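Local coordinates for protein SYE1 (Shewanella oneidensis, PDB 4AWT) that binds FMN and probably works as an NAD(P)H-dependent flavin oxidoreductase of the Old Yellow Enzyme family, reducing carbon-carbon double bonds, at residues P24-S28 and S56-Q60; Y45-A49 and L357-P361; I74-I80 and N169-F175; V107-N112 and V129-V133; Y163-L168 and A220-I225. The protein carries 1 engineered substitution. The contacts are given in a common frame with arbitrary orientation. Residue numbers count along the deposited sequence, not the author numbering.

Contact 1 (P24-S28 and S56-Q60). Engineered in segment 24-28: Leu-25 (natural residue Met). With FMN (flavin mononucleotide), chain B; BOG (octyl beta-D-glucopyranoside), chain D.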
# COMPACT_ATOMS: atom_id res chain seq x y z
N PRO A 24 1.54 -4.78 -0.63
CA PRO A 24 0.85 -4.68 0.66
C PRO A 24 -0.38 -5.56 0.71
O PRO A 24 -1.23 -5.50 -0.17
CB PRO A 24 0.46 -3.21 0.73
CG PRO A 24 1.53 -2.54 -0.03
CD PRO A 24 1.70 -3.46 -1.23
N LEU A 25 -0.51 -6.34 1.80
CA LEU A 25 -1.65 -7.23 1.98
C LEU A 25 -2.08 -7.19 3.43
O LEU A 25 -1.52 -7.90 4.29
CB LEU A 25 -1.31 -8.68 1.56
CG LEU A 25 -0.89 -8.85 0.10
CD1 LEU A 25 -0.05 -10.11 -0.04
CD2 LEU A 25 -2.12 -8.87 -0.82
N THR A 26 -3.08 -6.40 3.74
CA THR A 26 -3.70 -6.37 5.08
C THR A 26 -4.15 -7.75 5.46
O THR A 26 -4.95 -8.37 4.75
CB THR A 26 -4.91 -5.42 5.04
OG1 THR A 26 -4.49 -4.06 4.92
CG2 THR A 26 -5.79 -5.51 6.26
N ARG A 27 -3.69 -8.20 6.63
CA ARG A 27 -4.07 -9.50 7.18
C ARG A 27 -4.80 -9.37 8.51
O ARG A 27 -5.34 -10.38 9.02
CB ARG A 27 -2.90 -10.47 7.29
CG ARG A 27 -2.09 -10.61 6.02
CD ARG A 27 -2.92 -10.99 4.77
NE ARG A 27 -3.66 -12.24 5.00
CZ ARG A 27 -3.13 -13.45 4.93
NH1 ARG A 27 -1.91 -13.63 4.49
NH2 ARG A 27 -3.88 -14.51 5.26
N SER A 28 -4.80 -8.20 9.11
CA SER A 28 -5.54 -7.96 10.34
C SER A 28 -5.20 -9.01 11.42
O SER A 28 -6.10 -9.57 12.05
CB SER A 28 -7.03 -7.82 10.08
OG SER A 28 -7.27 -6.64 9.35
N SER A 56 5.11 -3.95 3.28
CA SER A 56 4.21 -4.35 4.33
C SER A 56 2.77 -4.02 3.97
O SER A 56 2.46 -3.09 3.24
CB SER A 56 4.52 -3.67 5.66
OG SER A 56 4.03 -2.34 5.74
N GLU A 57 1.85 -4.77 4.61
CA GLU A 57 0.49 -4.35 4.72
C GLU A 57 0.41 -2.91 5.21
O GLU A 57 1.28 -2.42 5.94
CB GLU A 57 -0.28 -5.26 5.68
CG GLU A 57 0.24 -5.27 7.14
CD GLU A 57 -0.05 -6.63 7.75
OE1 GLU A 57 -1.22 -6.96 8.03
OE2 GLU A 57 0.93 -7.38 7.96
N GLY A 58 -0.68 -2.24 4.87
CA GLY A 58 -0.85 -0.87 5.36
C GLY A 58 -0.74 -0.84 6.87
O GLY A 58 -1.29 -1.66 7.60
N THR A 59 -0.02 0.18 7.35
CA THR A 59 0.20 0.34 8.78
C THR A 59 -0.16 1.79 9.12
O THR A 59 0.39 2.76 8.60
CB THR A 59 1.62 -0.10 9.17
OG1 THR A 59 1.78 -0.02 10.58
CG2 THR A 59 2.76 0.63 8.54
N GLN A 60 -1.16 1.94 9.97
CA GLN A 60 -1.74 3.26 10.22
C GLN A 60 -0.77 4.15 10.97
O GLN A 60 -0.07 3.76 11.91
CB GLN A 60 -3.07 3.18 10.96
CG GLN A 60 -3.05 2.52 12.33
CD GLN A 60 -3.34 1.05 12.30
OE1 GLN A 60 -3.26 0.40 11.24
NE2 GLN A 60 -3.63 0.46 13.43
N1 FMN B . -3.22 -2.83 -1.06
C2 FMN B . -2.61 -1.88 -0.37
O2 FMN B . -2.05 -0.90 -0.93
N3 FMN B . -2.55 -1.96 1.01
C4 FMN B . -3.12 -2.99 1.74
O4 FMN B . -2.94 -3.03 2.98
C4A FMN B . -3.86 -3.91 1.00
N5 FMN B . -4.55 -4.94 1.65
C5A FMN B . -4.91 -6.07 0.87
C6 FMN B . -5.35 -7.21 1.49
C7 FMN B . -5.70 -8.38 0.76
C7M FMN B . -6.05 -9.63 1.52
C8 FMN B . -5.64 -8.32 -0.60
C8M FMN B . -5.96 -9.53 -1.46
C9 FMN B . -5.20 -7.15 -1.25
C9A FMN B . -4.83 -6.02 -0.53
N10 FMN B . -4.33 -4.86 -1.17
C10 FMN B . -3.79 -3.84 -0.40
C1' FMN B . -4.19 -4.85 -2.63
C2' FMN B . -2.99 -5.67 -3.13
O2' FMN B . -1.77 -5.03 -2.79
C3' FMN B . -2.98 -5.82 -4.64
O3' FMN B . -2.78 -4.58 -5.30
C4' FMN B . -4.23 -6.50 -5.23
O4' FMN B . -4.61 -7.65 -4.48
C5' FMN B . -4.08 -6.81 -6.71
O5' FMN B . -3.01 -7.74 -6.95
P FMN B . -3.35 -9.30 -7.17
O1P FMN B . -3.86 -9.82 -5.85
O2P FMN B . -4.39 -9.39 -8.26
O3P FMN B . -2.01 -9.89 -7.55
C1 BOG D . -10.02 -4.64 1.90
O1 BOG D . -10.75 -5.84 1.81
C2 BOG D . -8.77 -4.80 2.71
O2 BOG D . -9.06 -5.10 4.06
C3 BOG D . -7.92 -3.52 2.73
O3 BOG D . -6.66 -3.78 3.29
C4 BOG D . -7.67 -3.11 1.27
O4 BOG D . -6.96 -1.92 1.26
C5 BOG D . -8.96 -3.01 0.47
O5 BOG D . -9.59 -4.27 0.55
C6 BOG D . -8.70 -2.65 -0.98
O6 BOG D . -9.98 -2.50 -1.56
C1' BOG D . -12.13 -5.67 1.58
C2' BOG D . -12.95 -6.96 1.66
C3' BOG D . -12.37 -8.10 0.89
C4' BOG D . -13.22 -9.32 0.53
C5' BOG D . -12.56 -10.55 1.17
C6' BOG D . -13.42 -11.10 2.31
C7' BOG D . -12.73 -12.31 2.96
C8' BOG D . -13.84 -13.11 3.63
O HOH W 1 -3.13 -3.59 7.26
O HOH W 2 -3.40 -5.78 8.78
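Glu-57 lies across the backbone of residues 25-27: its CB is 3.2 Å from Leu-25 O and 3.6 Å from Thr-26 N, and its carboxylate reaches on to Arg-27, whose N donates to Glu-57 OE1 (3.1 Å). A water bound to Glu-57 OE1 (2.6 Å) also accepts from Ser-28 N (2.8 Å), while Glu-57 OE2 is hydrogen-bonded to the hydroxyl of Tyr-45. Pro-24 packs its CB 3.2 Å from Ser-56 O. In the TIM barrel, the loop after the first strand, 20-22, here meets the second, 53-60, next to the flavin. FMN O4 is held twice, by Thr-26 OG1 (2.7 Å) and Gly-58 N (3.1 Å), and the ribityl FMN O2' donates to Pro-24 O (2.7 Å). Leu-25, an engineered replacement of methionine, brings CD2 to 3.6 Å from FMN C9. A second water donates to both Thr-26 OG1 and Gly-58 O, each at 2.7 Å.

Contact 2 (Y45-A49 and L357-P361)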
# COMPACT_ATOMS: atom_id res chain seq x y z
N TYR A 45 6.06 -12.95 6.96
CA TYR A 45 6.83 -12.18 6.02
C TYR A 45 8.14 -12.88 5.68
O TYR A 45 8.56 -12.91 4.52
CB TYR A 45 7.08 -10.78 6.53
CG TYR A 45 5.90 -9.84 6.45
CD1 TYR A 45 5.49 -9.36 5.20
CD2 TYR A 45 5.22 -9.40 7.56
CE1 TYR A 45 4.45 -8.48 5.09
CE2 TYR A 45 4.17 -8.50 7.46
CZ TYR A 45 3.78 -8.03 6.22
OH TYR A 45 2.78 -7.11 6.10
N ALA A 46 8.81 -13.47 6.68
CA ALA A 46 10.07 -14.15 6.41
C ALA A 46 9.90 -15.33 5.47
O ALA A 46 10.78 -15.61 4.67
CB ALA A 46 10.71 -14.57 7.71
N GLN A 47 8.75 -16.01 5.56
CA GLN A 47 8.44 -17.10 4.63
C GLN A 47 8.40 -16.66 3.19
O GLN A 47 8.53 -17.49 2.30
CB GLN A 47 7.09 -17.71 4.97
CG GLN A 47 7.06 -18.60 6.21
CD GLN A 47 5.70 -19.14 6.52
OE1 GLN A 47 5.61 -20.14 7.35
NE2 GLN A 47 4.68 -18.67 6.00
N ARG A 48 8.17 -15.37 2.95
CA ARG A 48 7.95 -14.80 1.62
C ARG A 48 9.13 -13.96 1.14
O ARG A 48 9.06 -13.28 0.13
CB ARG A 48 6.62 -14.03 1.63
CG ARG A 48 5.46 -15.00 1.72
CD ARG A 48 4.14 -14.44 2.25
NE ARG A 48 3.11 -15.46 2.26
CZ ARG A 48 3.11 -16.48 3.10
NH1 ARG A 48 3.92 -16.52 4.11
NH2 ARG A 48 2.26 -17.49 2.90
N ALA A 49 10.25 -14.06 1.85
CA ALA A 49 11.41 -13.20 1.63
C ALA A 49 12.25 -13.62 0.44
O ALA A 49 13.31 -12.98 0.21
CB ALA A 49 12.20 -13.09 2.92
N LEU A 357 -2.34 -18.13 7.42
CA LEU A 357 -1.30 -17.10 7.43
C LEU A 357 0.05 -17.73 7.18
O LEU A 357 0.70 -17.48 6.16
CB LEU A 357 -1.31 -16.28 8.73
CG LEU A 357 -0.34 -15.11 8.74
CD1 LEU A 357 -0.87 -13.94 7.91
CD2 LEU A 357 -0.03 -14.69 10.17
N THR A 358 0.50 -18.59 8.10
CA THR A 358 1.82 -19.16 8.07
C THR A 358 1.86 -20.65 7.75
O THR A 358 2.93 -21.25 7.72
CB THR A 358 2.57 -18.95 9.41
OG1 THR A 358 1.75 -19.53 10.42
CG2 THR A 358 2.79 -17.50 9.69
N ASP A 359 0.69 -21.24 7.48
CA ASP A 359 0.59 -22.69 7.27
C ASP A 359 0.29 -23.05 5.83
O ASP A 359 -0.06 -24.21 5.57
CB ASP A 359 -0.39 -23.33 8.24
CG ASP A 359 -1.79 -22.88 8.09
OD1 ASP A 359 -2.05 -21.98 7.29
OD2 ASP A 359 -2.67 -23.43 8.84
N TYR A 360 0.47 -22.15 4.87
CA TYR A 360 0.51 -22.51 3.48
C TYR A 360 1.88 -23.11 3.19
O TYR A 360 2.89 -22.41 3.40
CB TYR A 360 0.25 -21.35 2.57
CG TYR A 360 -1.15 -20.80 2.54
CD1 TYR A 360 -2.13 -21.37 1.74
CD2 TYR A 360 -1.50 -19.68 3.29
CE1 TYR A 360 -3.40 -20.83 1.66
CE2 TYR A 360 -2.77 -19.16 3.24
CZ TYR A 360 -3.71 -19.73 2.42
OH TYR A 360 -4.98 -19.20 2.29
N PRO A 361 1.99 -24.35 2.75
CA PRO A 361 3.34 -24.93 2.55
C PRO A 361 4.06 -24.44 1.33
O PRO A 361 3.46 -23.94 0.36
CB PRO A 361 3.06 -26.42 2.44
CG PRO A 361 1.72 -26.51 2.06
CD PRO A 361 0.92 -25.32 2.52
O HOH W 3 2.57 -19.88 4.62
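Tyr-45, on helix 39-46, faces the barrel, where its hydroxyl is hydrogen-bonded to Glu-57. A type I turn from Ala-46 to Ala-49 then redirects the chain, with Ala-49 N bonded to Ala-46 O at 3.3 Å. Within it, Gln-47 extends toward the C-terminal loop, and its amide end lies beside the backbone of Thr-358, whose own hydroxyl is bonded to Glu-354. Arg-48 follows with an extended side chain: NH2 comes within 3.6 Å of Leu-357 O and 4.4 Å of Tyr-360 CB, the latter at the edge of the guanidinium. A water accepts from Arg-48 NH2 (3.0 Å) and donates to Tyr-360 O (2.8 Å), with a weak bond to Leu-357 O (3.4 Å). The same guanidinium is bonded to the carbonyls of Phe-325, Ile-326 and Tyr-44. Ringed by carbonyls and bridged by water, Arg-48 thus joins the C-terminal loop to the turn after the first helix of the barrel largely through polar groups.

Contact 3 (I74-I80 and N169-F175)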
# COMPACT_ATOMS: atom_id res chain seq x y z
N ILE A 74 2.03 2.07 13.40
CA ILE A 74 3.43 2.42 13.37
C ILE A 74 3.69 3.71 14.12
O ILE A 74 4.62 4.45 13.78
CB ILE A 74 3.99 2.38 11.94
CG1 ILE A 74 5.51 2.31 11.88
CG2 ILE A 74 3.41 3.49 11.07
CD1 ILE A 74 6.03 1.70 10.59
N TYR A 75 2.91 3.98 15.16
CA TYR A 75 3.02 5.22 15.91
C TYR A 75 3.38 5.04 17.39
O TYR A 75 3.80 6.06 17.97
CB TYR A 75 1.75 6.10 15.74
CG TYR A 75 0.49 5.45 16.15
CD1 TYR A 75 0.04 5.52 17.48
CD2 TYR A 75 -0.31 4.72 15.27
CE1 TYR A 75 -1.12 4.90 17.88
CE2 TYR A 75 -1.45 4.09 15.66
CZ TYR A 75 -1.86 4.19 17.00
OH TYR A 75 -3.00 3.55 17.41
N THR A 76 3.28 3.89 18.00
CA THR A 76 3.69 3.74 19.39
C THR A 76 5.03 3.02 19.48
O THR A 76 5.45 2.31 18.54
CB THR A 76 2.67 2.96 20.19
OG1 THR A 76 2.70 1.58 19.75
CG2 THR A 76 1.25 3.50 20.09
N PRO A 77 5.73 3.18 20.59
CA PRO A 77 7.00 2.48 20.73
C PRO A 77 6.85 0.95 20.59
O PRO A 77 7.70 0.29 20.02
CB PRO A 77 7.47 2.89 22.14
CG PRO A 77 6.86 4.26 22.31
CD PRO A 77 5.47 4.13 21.72
N GLU A 78 5.79 0.41 21.16
CA GLU A 78 5.57 -1.03 21.07
C GLU A 78 5.33 -1.47 19.63
O GLU A 78 5.78 -2.53 19.20
CB GLU A 78 4.41 -1.44 21.92
CG GLU A 78 4.62 -1.09 23.38
CD GLU A 78 4.24 0.30 23.80
OE1 GLU A 78 3.99 1.32 23.15
OE2 GLU A 78 4.13 0.50 25.06
N GLN A 79 4.58 -0.66 18.89
CA GLN A 79 4.33 -0.95 17.47
C GLN A 79 5.62 -0.96 16.68
O GLN A 79 5.81 -1.78 15.78
CB GLN A 79 3.35 0.07 16.92
CG GLN A 79 1.93 -0.20 17.31
CD GLN A 79 1.00 0.97 17.05
OE1 GLN A 79 1.44 2.05 16.64
NE2 GLN A 79 -0.27 0.77 17.25
N ILE A 80 6.50 0.01 16.95
CA ILE A 80 7.79 0.06 16.28
C ILE A 80 8.57 -1.20 16.57
O ILE A 80 9.18 -1.79 15.68
CB ILE A 80 8.52 1.35 16.69
CG1 ILE A 80 7.76 2.57 16.19
CG2 ILE A 80 9.97 1.35 16.28
CD1 ILE A 80 8.27 3.87 16.77
N ASN A 169 9.65 6.56 12.31
CA ASN A 169 9.37 5.36 13.09
C ASN A 169 9.68 4.10 12.26
O ASN A 169 10.20 3.12 12.81
CB ASN A 169 7.92 5.36 13.50
CG ASN A 169 7.57 6.46 14.49
OD1 ASN A 169 8.46 7.13 15.04
ND2 ASN A 169 6.29 6.61 14.72
N ALA A 170 9.36 4.13 10.98
CA ALA A 170 9.67 2.98 10.13
C ALA A 170 11.17 2.75 10.06
O ALA A 170 11.63 1.61 10.08
CB ALA A 170 9.11 3.20 8.74
N MET A 171 11.96 3.82 10.00
CA MET A 171 13.40 3.66 9.99
C MET A 171 13.87 3.09 11.33
O MET A 171 14.75 2.22 11.37
CB MET A 171 14.13 4.94 9.64
CG MET A 171 13.83 5.49 8.25
SD MET A 171 14.10 4.34 6.89
CE MET A 171 12.52 3.60 6.69
N GLU A 172 13.28 3.56 12.43
CA GLU A 172 13.65 3.03 13.74
C GLU A 172 13.30 1.55 13.86
O GLU A 172 14.00 0.81 14.55
CB GLU A 172 12.91 3.81 14.84
CG GLU A 172 13.31 3.45 16.25
CD GLU A 172 12.60 4.17 17.38
OE1 GLU A 172 11.89 5.13 17.15
OE2 GLU A 172 12.92 3.71 18.49
N ALA A 173 12.24 1.11 13.18
CA ALA A 173 11.82 -0.27 13.13
C ALA A 173 12.66 -1.12 12.18
O ALA A 173 12.41 -2.32 12.08
CB ALA A 173 10.39 -0.38 12.74
N GLY A 174 13.61 -0.52 11.49
CA GLY A 174 14.50 -1.26 10.60
C GLY A 174 14.00 -1.49 9.21
O GLY A 174 14.58 -2.26 8.47
N PHE A 175 12.92 -0.82 8.81
CA PHE A 175 12.53 -0.89 7.40
C PHE A 175 13.58 -0.24 6.52
O PHE A 175 14.27 0.70 6.92
CB PHE A 175 11.17 -0.21 7.17
CG PHE A 175 10.00 -0.98 7.73
CD1 PHE A 175 9.42 -2.00 6.97
CD2 PHE A 175 9.45 -0.69 8.94
CE1 PHE A 175 8.31 -2.69 7.44
CE2 PHE A 175 8.32 -1.38 9.41
CZ PHE A 175 7.75 -2.37 8.64
O HOH W 4 5.01 8.22 16.83
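One direct hydrogen bond crosses the interface, from Asn-169 ND2 to Ile-74 O (2.9 Å), and a water continues it by accepting from Asn-169 ND2 (2.9 Å) and donating to Tyr-75 O (2.7 Å). A single amide thus serves two successive carbonyls ahead of helix 77-92. Apolar packing fills much of the rest. Ile-74 CD1 rests 3.9 Å from Ala-170 CB and 4.0 Å from Phe-175 CE2, while Ile-80 sets CG2 4.0 Å from Ala-173 CB. Ile-80 CD1 makes van der Waals contact with the amide of Asn-169, 3.5 Å from its CG. Thr-76 and Gln-79 form a capping box, in which Thr-76 OG1 accepts from Gln-79 N (3.0 Å) and Gln-79 OE1 from Thr-76 N (2.9 Å). At the C-terminal end of helix 153-172, Gly-174 forms a Schellman motif, its phi positive at 86°. The start of one outer helix set against the end of the next, outside strand 96-102, is the packing of neighbouring helices around a TIM barrel.

Contact 4 (V107-N112 and V129-V133)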
# COMPACT_ATOMS: atom_id res chain seq x y z
N VAL A 107 -12.56 6.02 4.61
CA VAL A 107 -12.85 4.58 4.46
C VAL A 107 -12.57 3.91 5.79
O VAL A 107 -11.56 3.25 6.01
CB VAL A 107 -12.08 3.98 3.29
CG1 VAL A 107 -12.46 2.53 3.13
CG2 VAL A 107 -12.33 4.75 2.01
N THR A 108 -13.48 4.14 6.73
CA THR A 108 -13.40 3.62 8.08
C THR A 108 -14.78 3.77 8.72
O THR A 108 -15.76 4.20 8.13
CB THR A 108 -12.29 4.30 8.86
OG1 THR A 108 -12.09 3.55 10.06
CG2 THR A 108 -12.58 5.76 9.18
N HIS A 109 -14.82 3.34 9.96
CA HIS A 109 -15.99 3.40 10.81
C HIS A 109 -15.52 3.93 12.16
O HIS A 109 -14.41 3.56 12.57
CB HIS A 109 -16.60 2.02 10.95
CG HIS A 109 -17.86 1.99 11.68
ND1 HIS A 109 -17.96 1.95 12.99
CD2 HIS A 109 -19.14 1.94 11.27
CE1 HIS A 109 -19.18 1.97 13.44
NE2 HIS A 109 -19.97 1.93 12.37
N PRO A 110 -16.31 4.72 12.87
CA PRO A 110 -15.91 5.21 14.19
C PRO A 110 -15.38 4.15 15.13
O PRO A 110 -14.50 4.43 15.96
CB PRO A 110 -17.22 5.89 14.71
CG PRO A 110 -17.76 6.42 13.41
CD PRO A 110 -17.61 5.28 12.44
N ASP A 111 -15.84 2.98 15.14
CA ASP A 111 -15.43 1.88 15.97
C ASP A 111 -13.93 1.60 15.77
O ASP A 111 -13.33 1.08 16.70
CB ASP A 111 -16.20 0.62 15.73
CG ASP A 111 -17.59 0.58 16.19
OD1 ASP A 111 -18.07 1.56 16.80
OD2 ASP A 111 -18.29 -0.48 16.00
N ASN A 112 -13.36 1.90 14.63
CA ASN A 112 -11.95 1.67 14.41
C ASN A 112 -11.07 2.83 14.74
O ASN A 112 -9.86 2.69 14.71
CB ASN A 112 -11.75 1.27 12.94
CG ASN A 112 -12.28 -0.08 12.60
OD1 ASN A 112 -12.32 -0.96 13.48
ND2 ASN A 112 -12.65 -0.33 11.36
N VAL A 129 -19.31 1.15 -0.04
CA VAL A 129 -18.07 0.69 0.56
C VAL A 129 -18.34 0.21 1.95
O VAL A 129 -19.03 0.86 2.72
CB VAL A 129 -17.02 1.81 0.56
CG1 VAL A 129 -15.71 1.36 1.19
CG2 VAL A 129 -16.75 2.29 -0.90
N LYS A 130 -17.69 -0.91 2.29
CA LYS A 130 -17.72 -1.45 3.65
C LYS A 130 -16.26 -1.61 4.14
O LYS A 130 -15.34 -1.87 3.36
CB LYS A 130 -18.44 -2.78 3.72
CG LYS A 130 -19.92 -2.65 3.34
CD LYS A 130 -20.73 -3.92 3.54
CE LYS A 130 -22.18 -3.70 3.07
NZ LYS A 130 -22.95 -4.98 3.13
N VAL A 131 -16.13 -1.50 5.43
CA VAL A 131 -14.94 -1.90 6.17
C VAL A 131 -15.35 -2.99 7.16
O VAL A 131 -16.45 -3.50 7.09
CB VAL A 131 -14.21 -0.72 6.83
CG1 VAL A 131 -13.76 0.27 5.76
CG2 VAL A 131 -15.07 -0.06 7.87
N PHE A 132 -14.44 -3.36 8.06
CA PHE A 132 -14.83 -4.31 9.09
C PHE A 132 -14.27 -3.81 10.43
O PHE A 132 -13.24 -3.13 10.50
CB PHE A 132 -14.45 -5.75 8.79
CG PHE A 132 -12.96 -6.02 8.55
CD1 PHE A 132 -12.08 -6.14 9.59
CD2 PHE A 132 -12.49 -6.15 7.25
CE1 PHE A 132 -10.73 -6.41 9.36
CE2 PHE A 132 -11.18 -6.43 7.03
CZ PHE A 132 -10.28 -6.56 8.06
N VAL A 133 -14.98 -4.20 11.47
CA VAL A 133 -14.72 -3.81 12.84
C VAL A 133 -14.66 -5.03 13.69
O VAL A 133 -15.09 -6.12 13.32
CB VAL A 133 -15.80 -2.82 13.36
CG1 VAL A 133 -15.89 -1.57 12.51
CG2 VAL A 133 -17.13 -3.54 13.48
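Val-131 and Val-133, with Val-107 next in buried area, carry this contact between the long loop after barrel strand 96-102 and an antiparallel beta hairpin, strands 130-133 and 141-144, an excursion inserted between the third strand and third helix of the TIM barrel. Val-131 points into the loop: its CG1 meets Val-107 CG1 at 3.7 Å, and its CG2 lies 4.0 Å from His-109 CB. Val-107 CG1 also reaches Val-129 CG1 (4.0 Å), so it touches two valines two positions apart. Val-133, facing the same way as Val-131, sets CG1 4.0 Å from His-109 CB and 3.9 Å from Asp-111 CB, against the 3-10 turn at residues 110-112. Between these valines Phe-132 points away from the loop, its ring meeting Phe-350, Tyr-68 and Phe-142 and touching the octyl glucoside bound over the flavin. Its backbone nevertheless serves the contact: Asn-112 ND2 donates to Phe-132 O at 3.0 Å, at an N-H...O angle of 169°.

Contact 5 (Y163-L168 and A220-I225)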
# COMPACT_ATOMS: atom_id res chain seq x y z
N TYR A 163 2.52 11.61 9.14
CA TYR A 163 3.25 10.87 8.11
C TYR A 163 4.74 10.99 8.29
O TYR A 163 5.48 10.01 8.17
CB TYR A 163 2.86 11.36 6.73
CG TYR A 163 1.66 10.74 6.09
CD1 TYR A 163 1.65 9.39 5.73
CD2 TYR A 163 0.51 11.48 5.78
CE1 TYR A 163 0.55 8.82 5.13
CE2 TYR A 163 -0.57 10.93 5.15
CZ TYR A 163 -0.56 9.57 4.83
OH TYR A 163 -1.66 9.08 4.17
N ARG A 164 5.21 12.21 8.55
CA ARG A 164 6.64 12.45 8.70
C ARG A 164 7.20 11.61 9.83
O ARG A 164 8.23 10.95 9.70
CB ARG A 164 6.86 13.97 8.92
CG ARG A 164 8.28 14.40 8.61
CD ARG A 164 8.49 15.86 9.04
NE ARG A 164 9.76 16.37 8.63
CZ ARG A 164 10.91 16.00 9.17
NH1 ARG A 164 10.97 15.17 10.20
NH2 ARG A 164 12.05 16.50 8.69
N GLN A 165 6.51 11.65 10.97
CA GLN A 165 6.98 10.89 12.10
C GLN A 165 6.89 9.39 11.85
O GLN A 165 7.77 8.64 12.29
CB GLN A 165 6.20 11.28 13.37
CG GLN A 165 6.75 10.60 14.62
CD GLN A 165 8.19 10.93 14.89
OE1 GLN A 165 9.06 10.02 15.18
NE2 GLN A 165 8.56 12.16 14.83
N ALA A 166 5.85 8.95 11.15
CA ALA A 166 5.71 7.54 10.84
C ALA A 166 6.87 7.05 9.99
O ALA A 166 7.32 5.92 10.14
CB ALA A 166 4.41 7.25 10.15
N ALA A 167 7.38 7.90 9.08
CA ALA A 167 8.53 7.53 8.28
C ALA A 167 9.75 7.32 9.16
O ALA A 167 10.53 6.37 9.00
CB ALA A 167 8.77 8.56 7.21
N LEU A 168 9.99 8.25 10.12
CA LEU A 168 11.08 8.09 11.05
C LEU A 168 10.88 6.83 11.88
O LEU A 168 11.85 6.09 12.15
CB LEU A 168 11.19 9.31 11.97
CG LEU A 168 11.54 10.60 11.25
CD1 LEU A 168 11.48 11.74 12.29
CD2 LEU A 168 12.89 10.54 10.60
N ALA A 220 7.46 16.08 2.86
CA ALA A 220 7.80 15.82 4.24
C ALA A 220 8.47 14.46 4.42
O ALA A 220 9.43 14.32 5.17
CB ALA A 220 6.57 15.91 5.10
N LEU A 221 7.97 13.44 3.70
CA LEU A 221 8.58 12.11 3.78
C LEU A 221 9.99 12.12 3.29
O LEU A 221 10.90 11.54 3.91
CB LEU A 221 7.71 11.13 2.98
CG LEU A 221 6.33 10.88 3.52
CD1 LEU A 221 5.48 10.16 2.48
CD2 LEU A 221 6.36 10.07 4.80
N VAL A 222 10.22 12.78 2.13
CA VAL A 222 11.56 12.89 1.60
C VAL A 222 12.46 13.64 2.53
O VAL A 222 13.63 13.28 2.74
CB VAL A 222 11.49 13.54 0.20
CG1 VAL A 222 12.87 13.96 -0.27
CG2 VAL A 222 10.81 12.61 -0.80
N ASP A 223 11.95 14.75 3.09
CA ASP A 223 12.80 15.50 4.05
C ASP A 223 13.18 14.65 5.23
O ASP A 223 14.29 14.77 5.74
CB ASP A 223 12.02 16.74 4.49
CG ASP A 223 12.79 17.75 5.24
OD1 ASP A 223 13.79 18.22 4.65
OD2 ASP A 223 12.41 18.13 6.37
N ALA A 224 12.28 13.80 5.69
CA ALA A 224 12.56 12.99 6.87
C ALA A 224 13.58 11.90 6.60
O ALA A 224 14.46 11.69 7.42
CB ALA A 224 11.25 12.40 7.37
N ILE A 225 13.43 11.13 5.51
CA ILE A 225 14.20 9.91 5.35
C ILE A 225 14.94 9.78 4.06
O ILE A 225 15.69 8.82 3.89
CB ILE A 225 13.37 8.62 5.63
CG1 ILE A 225 12.35 8.34 4.52
CG2 ILE A 225 12.74 8.71 7.00
CD1 ILE A 225 11.71 6.98 4.67
O HOH W 5 9.08 18.51 6.79
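The polar part of this helix pair sits at its outer rim, where Arg-164 NH2 donates to Asp-223 OD2 at 2.9 Å in a salt bridge. Asp-223 OD2 lies at the edge of the guanidinium, near its plane, and the N-H...O angle of 165° is close to straight. Arg-164 NE is satisfied by a water that accepts from it at 2.9 Å and returns a weak bond to Asp-223 OD2 at 3.4 Å, so this oxygen receives both the direct and the water-mediated link. Ala-224 CB lies over one face of the guanidinium, 3.8 Å from Arg-164 CG. Main-chain groups are used within each helix: Tyr-163 O accepts from Ala-167 N (3.0 Å), Ala-220 O from Ala-224 N (2.9 Å) and Leu-221 O from Ile-225 N (3.0 Å). Ile-225 O instead accepts from the side-chain NE of Arg-229. Inward of the salt bridge the contact is apolar. Leu-221 CD2 meets Ala-167 CB at 3.7 Å, and Leu-168 CD2 lies 4.0 Å from Ile-225 CG2. The axes of segments 163-168 and 220-225 approach to 8.6 Å and cross at -34°, with the small Ala-167 and Ala-224 at the interface. Helices 153-172 and 212-225, running in roughly the same direction on either side of strand 177-181 in sequence, are neighbouring outer helices of the TIM barrel.

How the contacts relate
Contact 1 lies nearest the middle of the chain, about 7 Å from its centre, and forms part of the FMN site; contacts 2, 3 and 4 each touch it, and contact 5 comes no nearer than about 6 Å between nearest atoms. Contact 2 meets it through Tyr-45 OH and Glu-57 OE2, 2.6 Å apart, and contact 3 through Gln-60 O and Ile-74 N, 3.1 Å apart. Contact 4 brings Phe-132 CZ to 3.3 Å from Ser-28 OG, with the side chain of Phe-132 about 8 Å from FMN. Contacts 3 and 5 share helix 153-172, their centres about 12 Å apart, and Met-171 CG packs 3.6 Å from Ile-225 CG2.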